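Local coordinates for eukaryotic translation initiation factor 4 gamma 5 (Trypanosoma cruzi, PDB 6OZU), which probably acts as a scaffold in translation initiation, its MIF4G domain being of the kind that recruits the RNA helicase eIF4A in eIF4G relatives, at residues D40-Q44 / R85-N89; W159-G163 / L208-P213; A102-Q106 / F128-Q132. One frame throughout, in Å; residues are numbered along the deposited sequence.

Contact 1 (D40-Q44 / R85-N89); sequences DKEIQ and RFIRN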
# COMPACT_ATOMS: atom_id res chain seq x y z
N ASP A 40 14.56 1.70 -20.56
CA ASP A 40 14.23 2.23 -19.23
C ASP A 40 12.82 2.81 -19.25
O ASP A 40 12.04 2.54 -18.33
CB ASP A 40 15.21 3.36 -18.83
CG ASP A 40 16.62 2.98 -18.43
OD1 ASP A 40 16.85 1.79 -18.12
OD2 ASP A 40 17.49 3.88 -18.39
N LYS A 41 12.47 3.59 -20.32
CA LYS A 41 11.16 4.22 -20.50
C LYS A 41 10.04 3.19 -20.59
O LYS A 41 9.02 3.35 -19.91
CB LYS A 41 11.15 5.21 -21.68
N GLU A 42 10.27 2.09 -21.35
CA GLU A 42 9.32 0.98 -21.53
C GLU A 42 9.05 0.23 -20.22
O GLU A 42 7.89 -0.11 -19.95
CB GLU A 42 9.83 0.00 -22.60
CG GLU A 42 9.74 0.54 -24.01
CD GLU A 42 10.38 -0.32 -25.09
OE1 GLU A 42 11.31 -1.09 -24.78
OE2 GLU A 42 9.93 -0.21 -26.26
N ILE A 43 10.10 -0.01 -19.40
CA ILE A 43 10.01 -0.70 -18.11
C ILE A 43 9.32 0.20 -17.08
O ILE A 43 8.41 -0.26 -16.38
CB ILE A 43 11.41 -1.25 -17.64
CG1 ILE A 43 11.97 -2.27 -18.65
CG2 ILE A 43 11.31 -1.89 -16.24
CD1 ILE A 43 13.44 -2.39 -18.66
N GLN A 44 9.71 1.50 -17.02
CA GLN A 44 9.12 2.49 -16.11
C GLN A 44 7.61 2.63 -16.36
O GLN A 44 6.84 2.81 -15.42
CB GLN A 44 9.82 3.85 -16.28
CG GLN A 44 9.76 4.74 -15.05
CD GLN A 44 10.83 5.81 -15.10
OE1 GLN A 44 12.02 5.54 -14.90
NE2 GLN A 44 10.45 7.04 -15.39
N ARG A 85 17.45 -4.92 -11.25
CA ARG A 85 17.83 -3.80 -10.39
C ARG A 85 17.00 -2.58 -10.78
O ARG A 85 16.45 -1.91 -9.90
CB ARG A 85 19.33 -3.54 -10.49
CG ARG A 85 19.90 -2.73 -9.33
CD ARG A 85 21.38 -2.34 -9.45
NE ARG A 85 21.84 -2.07 -10.82
CZ ARG A 85 22.41 -2.97 -11.60
NH1 ARG A 85 22.62 -4.20 -11.17
NH2 ARG A 85 22.79 -2.64 -12.83
N PHE A 86 16.83 -2.35 -12.11
CA PHE A 86 16.03 -1.24 -12.63
C PHE A 86 14.57 -1.33 -12.22
O PHE A 86 14.03 -0.31 -11.78
CB PHE A 86 16.17 -1.05 -14.15
CG PHE A 86 15.44 0.17 -14.66
CD1 PHE A 86 16.01 1.43 -14.56
CD2 PHE A 86 14.14 0.07 -15.17
CE1 PHE A 86 15.32 2.57 -14.98
CE2 PHE A 86 13.45 1.20 -15.58
CZ PHE A 86 14.04 2.44 -15.50
N ILE A 87 13.92 -2.51 -12.37
CA ILE A 87 12.51 -2.73 -12.00
C ILE A 87 12.29 -2.36 -10.53
O ILE A 87 11.31 -1.68 -10.21
CB ILE A 87 12.01 -4.18 -12.30
CG1 ILE A 87 11.97 -4.47 -13.80
CG2 ILE A 87 10.61 -4.40 -11.71
CD1 ILE A 87 11.82 -5.97 -14.17
N ARG A 88 13.21 -2.82 -9.66
CA ARG A 88 13.20 -2.59 -8.22
C ARG A 88 13.31 -1.10 -7.84
O ARG A 88 12.60 -0.65 -6.95
CB ARG A 88 14.29 -3.42 -7.55
CG ARG A 88 13.88 -4.88 -7.42
CD ARG A 88 15.07 -5.78 -7.18
NE ARG A 88 14.65 -7.15 -6.92
CZ ARG A 88 14.44 -8.07 -7.85
NH1 ARG A 88 14.60 -7.78 -9.13
NH2 ARG A 88 14.07 -9.30 -7.50
N ASN A 89 14.13 -0.35 -8.55
CA ASN A 89 14.28 1.09 -8.33
C ASN A 89 13.10 1.85 -8.91
O ASN A 89 12.79 2.93 -8.40
CB ASN A 89 15.62 1.58 -8.88
CG ASN A 89 16.78 1.09 -8.05
OD1 ASN A 89 16.90 1.36 -6.84
ND2 ASN A 89 17.65 0.33 -8.67
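Two helices of the all-helical MIF4G domain, a stack of antiparallel helix pairs of the HEAT-repeat kind, meet here near their N-terminal ends. The first turn of helix 40-53 packs against an early turn of helix 82-112 with the axes of the two short segments 10.2 Å apart and crossing at -50°, so the two segments diverge from a small patch of contact. Phe86 dominates that patch. With chi1 near 180° its ring reaches across to the first turn of the other helix, where three residues receive it. Ile43, the second largest contributor, points its CA-CB bond at the partner and sets CG2 3.6 Å from Phe86 CD2, near the plane of the ring and so at its edge. Asp40 brings its carboxylate over one face, with OD1 3.6 Å from Phe86 CE1, while its carbonyl oxygen lies 3.4 Å from Phe86 CE2. That same carbonyl accepts the helical bond from Gln44 N at 2.9 Å, so the ring lies against an intact turn. Gln44 swings its amide inward, OE1 coming 3.7 Å from Phe86 CZ. The contact thus grades from a buried aliphatic side at Ile43 to an exposed polar side at Asp40 and Gln44, and a glycerol molecule lies close to the Phe86 side chain. On the buried side Ile87 continues the packing into the core, where it also touches Leu73 and Ile74 of helix 63-76. Its link to the first helix is a single aliphatic touch, Ile87 CG1 resting 3.6 Å from Ile43 CG2.

Contact 2 (W159-G163 / L208-P213); sequences WLLYG and LMHMHP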
# COMPACT_ATOMS: atom_id res chain seq x y z
N TRP A 159 1.69 10.81 8.89
CA TRP A 159 0.73 11.85 8.52
C TRP A 159 -0.71 11.40 8.65
O TRP A 159 -1.58 12.21 8.96
CB TRP A 159 1.01 12.47 7.13
CG TRP A 159 0.98 11.53 5.96
CD1 TRP A 159 2.06 11.04 5.27
CD2 TRP A 159 -0.20 11.12 5.22
NE1 TRP A 159 1.64 10.33 4.17
CE2 TRP A 159 0.26 10.33 4.13
CE3 TRP A 159 -1.58 11.37 5.35
CZ2 TRP A 159 -0.63 9.75 3.22
CZ3 TRP A 159 -2.45 10.78 4.44
CH2 TRP A 159 -1.98 9.99 3.39
N LEU A 160 -0.98 10.10 8.45
CA LEU A 160 -2.32 9.54 8.58
C LEU A 160 -2.85 9.66 10.01
O LEU A 160 -4.02 9.99 10.19
CB LEU A 160 -2.30 8.08 8.12
CG LEU A 160 -3.63 7.42 7.75
CD1 LEU A 160 -4.14 7.91 6.39
CD2 LEU A 160 -3.48 5.92 7.73
N LEU A 161 -1.97 9.42 11.02
CA LEU A 161 -2.33 9.49 12.44
C LEU A 161 -2.03 10.82 13.11
O LEU A 161 -2.85 11.30 13.89
CB LEU A 161 -1.66 8.36 13.23
CG LEU A 161 -1.97 6.89 12.84
CD1 LEU A 161 -1.03 5.95 13.57
CD2 LEU A 161 -3.44 6.52 13.14
N TYR A 162 -0.83 11.39 12.86
CA TYR A 162 -0.40 12.65 13.47
C TYR A 162 -0.70 13.90 12.64
O TYR A 162 -0.47 15.00 13.12
CB TYR A 162 1.09 12.62 13.83
CG TYR A 162 1.47 11.60 14.90
CD1 TYR A 162 1.26 11.87 16.24
CD2 TYR A 162 2.10 10.41 14.56
CE1 TYR A 162 1.65 10.97 17.23
CE2 TYR A 162 2.48 9.49 15.54
CZ TYR A 162 2.26 9.77 16.87
OH TYR A 162 2.61 8.88 17.84
N GLY A 163 -1.25 13.72 11.44
CA GLY A 163 -1.57 14.82 10.54
C GLY A 163 -0.44 15.16 9.60
O GLY A 163 0.73 14.82 9.86
N LEU A 208 6.04 4.52 15.92
CA LEU A 208 5.11 5.64 16.09
C LEU A 208 4.90 5.95 17.58
O LEU A 208 4.62 7.09 17.94
CB LEU A 208 3.76 5.32 15.42
CG LEU A 208 3.77 5.15 13.91
CD1 LEU A 208 2.59 4.33 13.47
CD2 LEU A 208 3.81 6.48 13.19
N MET A 209 5.06 4.94 18.44
CA MET A 209 4.93 5.07 19.89
C MET A 209 6.06 5.87 20.51
O MET A 209 5.94 6.32 21.65
CB MET A 209 4.93 3.70 20.50
CG MET A 209 3.61 3.11 20.49
SD MET A 209 3.56 2.08 21.88
CE MET A 209 3.79 3.35 23.20
N HIS A 210 7.18 6.00 19.78
CA HIS A 210 8.33 6.76 20.25
C HIS A 210 8.42 8.04 19.41
O HIS A 210 9.50 8.44 18.96
CB HIS A 210 9.59 5.88 20.26
CG HIS A 210 9.49 4.74 21.25
ND1 HIS A 210 9.13 3.46 20.84
CD2 HIS A 210 9.62 4.75 22.60
CE1 HIS A 210 9.09 2.73 21.95
NE2 HIS A 210 9.37 3.46 23.03
N MET A 211 7.24 8.67 19.19
CA MET A 211 7.02 9.92 18.46
C MET A 211 6.13 10.87 19.27
O MET A 211 5.39 11.69 18.71
CB MET A 211 6.47 9.66 17.06
CG MET A 211 7.51 9.15 16.11
SD MET A 211 6.83 8.82 14.48
CE MET A 211 8.20 7.94 13.77
N HIS A 212 6.23 10.75 20.60
CA HIS A 212 5.57 11.49 21.67
C HIS A 212 4.03 11.48 21.57
O HIS A 212 3.41 12.55 21.53
CB HIS A 212 6.15 12.91 21.79
CG HIS A 212 7.64 12.89 21.95
ND1 HIS A 212 8.24 12.63 23.18
CD2 HIS A 212 8.61 13.00 21.01
CE1 HIS A 212 9.54 12.63 22.96
NE2 HIS A 212 9.82 12.85 21.66
N PRO A 213 3.40 10.27 21.57
CA PRO A 213 1.94 10.21 21.52
C PRO A 213 1.31 10.69 22.83
O PRO A 213 1.90 10.55 23.91
CB PRO A 213 1.66 8.72 21.31
CG PRO A 213 2.80 8.03 21.89
CD PRO A 213 3.97 8.91 21.64
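A tyrosine hydroxyl reaches out from the end of one helix to take hold of a backbone carbonyl at the start of a beta turn: Tyr162 OH donates a hydrogen bond of 2.7 Å to Leu208 O. Tyr162 is the last residue of helix 150-162, and Gly163 after it leaves the helix with positive phi, a backbone shape in which a side chain would clash with the preceding carbonyl. The type I turn runs from Leu208 to Met211, and the Leu208 carbonyl also takes a weak bond from Met211 N at 3.3 Å. Around the phenol the segment supplies mostly apolar neighbours. Pro213 CB lies 3.6 Å from Tyr162 OH, Leu208 CD2 is 4.0 Å from Tyr162 CE2, and Met211 makes an oblique Met-aromatic contact, SD being 5.5 Å from the Tyr162 ring centroid. Leu161 CD1 meets Leu208 CD1 at 4.0 Å, and Met217 of helix 215-235 also touches the tyrosine. The contact therefore joins helix 150-162 to the connection between the last two helices of this helical-repeat domain. Its chemistry implies a directed polar link within largely apolar packing, in which the buried hydroxyl is satisfied by a main-chain oxygen.

Contact 3 (A102-Q106 / F128-Q132); sequences AEEAQ and FAGKQ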
# COMPACT_ATOMS: atom_id res chain seq x y z
N ALA A 102 -0.74 10.99 -2.43
CA ALA A 102 -1.74 10.73 -1.41
C ALA A 102 -1.57 11.67 -0.21
O ALA A 102 -2.56 12.24 0.22
CB ALA A 102 -1.70 9.28 -0.99
N GLU A 103 -0.32 11.93 0.25
CA GLU A 103 -0.03 12.85 1.35
C GLU A 103 -0.45 14.30 1.01
O GLU A 103 -1.19 14.91 1.78
CB GLU A 103 1.46 12.81 1.73
CG GLU A 103 1.80 13.67 2.94
CD GLU A 103 3.25 13.72 3.35
OE1 GLU A 103 4.09 13.05 2.70
OE2 GLU A 103 3.56 14.43 4.34
N GLU A 104 0.04 14.82 -0.12
CA GLU A 104 -0.25 16.17 -0.61
C GLU A 104 -1.74 16.40 -0.94
O GLU A 104 -2.21 17.53 -0.76
CB GLU A 104 0.65 16.52 -1.81
CG GLU A 104 0.73 18.01 -2.15
CD GLU A 104 1.02 18.99 -1.03
OE1 GLU A 104 1.91 18.72 -0.19
OE2 GLU A 104 0.35 20.05 -0.99
N ALA A 105 -2.47 15.36 -1.40
CA ALA A 105 -3.89 15.43 -1.70
C ALA A 105 -4.68 15.67 -0.40
O ALA A 105 -5.62 16.47 -0.39
CB ALA A 105 -4.34 14.15 -2.38
N GLN A 106 -4.27 15.00 0.69
CA GLN A 106 -4.80 15.11 2.05
C GLN A 106 -4.57 16.55 2.57
O GLN A 106 -5.51 17.18 3.07
CB GLN A 106 -4.12 14.08 2.97
CG GLN A 106 -4.67 14.02 4.39
CD GLN A 106 -6.09 13.48 4.44
OE1 GLN A 106 -6.39 12.38 3.92
NE2 GLN A 106 -6.99 14.24 5.06
N PHE A 128 -13.50 12.65 -0.50
CA PHE A 128 -12.07 12.41 -0.53
C PHE A 128 -11.71 11.03 -0.02
O PHE A 128 -10.91 10.35 -0.65
CB PHE A 128 -11.30 13.51 0.21
CG PHE A 128 -9.80 13.38 0.08
CD1 PHE A 128 -9.16 13.71 -1.11
CD2 PHE A 128 -9.03 12.89 1.13
CE1 PHE A 128 -7.78 13.54 -1.24
CE2 PHE A 128 -7.66 12.74 1.00
CZ PHE A 128 -7.04 13.07 -0.18
N ALA A 129 -12.31 10.61 1.11
CA ALA A 129 -12.09 9.31 1.75
C ALA A 129 -12.25 8.14 0.77
O ALA A 129 -11.46 7.19 0.81
CB ALA A 129 -13.03 9.17 2.92
N GLY A 130 -13.25 8.24 -0.12
CA GLY A 130 -13.57 7.24 -1.14
C GLY A 130 -12.47 7.06 -2.17
O GLY A 130 -12.31 5.97 -2.75
N LYS A 131 -11.69 8.13 -2.38
CA LYS A 131 -10.54 8.16 -3.28
C LYS A 131 -9.28 7.76 -2.52
O LYS A 131 -8.50 6.96 -3.02
CB LYS A 131 -10.39 9.56 -3.94
CG LYS A 131 -11.53 9.88 -4.94
CD LYS A 131 -11.48 11.32 -5.51
CE LYS A 131 -12.78 12.09 -5.36
NZ LYS A 131 -13.73 11.87 -6.50
N GLN A 132 -9.12 8.26 -1.28
CA GLN A 132 -7.99 7.96 -0.42
C GLN A 132 -7.91 6.49 -0.00
O GLN A 132 -6.79 5.99 0.12
CB GLN A 132 -7.94 8.90 0.79
CG GLN A 132 -6.56 8.99 1.49
CD GLN A 132 -5.47 9.67 0.66
OE1 GLN A 132 -5.14 9.26 -0.45
NE2 GLN A 132 -4.88 10.72 1.20
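Helices 82-112 and 118-144 form an antiparallel helical hairpin, the repeating unit of the HEAT-like MIF4G fold, and this contact joins their facing sides. The short segments run at 174° to one another with axes 11.4 Å apart, a wide spacing bridged by long side chains from helix 118-144 that end on the alanines and main chain opposite. Phe128 comes first along that helix. Its ring, carried across by a chi1 near 180°, brings Phe128 CZ within 3.6 Å of Ala105 CB and 3.5 Å of Ala105 C, the small side chain leaving room for it. At the ring edge, near its plane, Gln106 OE1 approaches Phe128 CE2 at 3.2 Å, so the slightly positive aromatic rim faces an oxygen. Ala129 turns the other way and packs on Tyr174 of helix 173-186. Gly130 and Lys131 continue around the side remote from the partner, and one helical turn after Phe128 the chain returns to the interface at Gln132, whose own N bonds to Phe128 O at 2.8 Å. Gln132 is buried and points at helix 82-112, where its side-chain amide finds the main chain of Ala102. Ala102 O already accepts the helical bond from Gln106 N at 3.3 Å, so the amide adds a second donor to one carbonyl. Trp159 of helix 150-162 closes over this region, touching both Gln106 and Gln132. The hydrogen bond from Gln132 NE2 to Ala102 O measures 2.9 Å, with an N-H...O angle of 165°, while Gln132 OE1 sits 3.5 Å from Ala102 CB.

How the contacts relate
All three contacts belong to the one MIF4G domain and follow in series along the chain, contact 1 first, then contact 3, then contact 2. Helix 82-112 runs through contacts 1 and 3, whose centres lie about 27 Å apart, and so spans from the N-terminal part of the domain to its middle. Contacts 3 and 2, with centres about 18 Å apart, touch directly: Trp159 of helix 150-162 rests on the hairpin, its NE1 3.5 Å from Glu103 CB and its CH2 3.7 Å from Gln132 NE2. Contacts 1 and 2 are about 33 Å apart between centres and do not meet. Packing thus passes from one helical pair to the next, as expected of a helical-repeat scaffold.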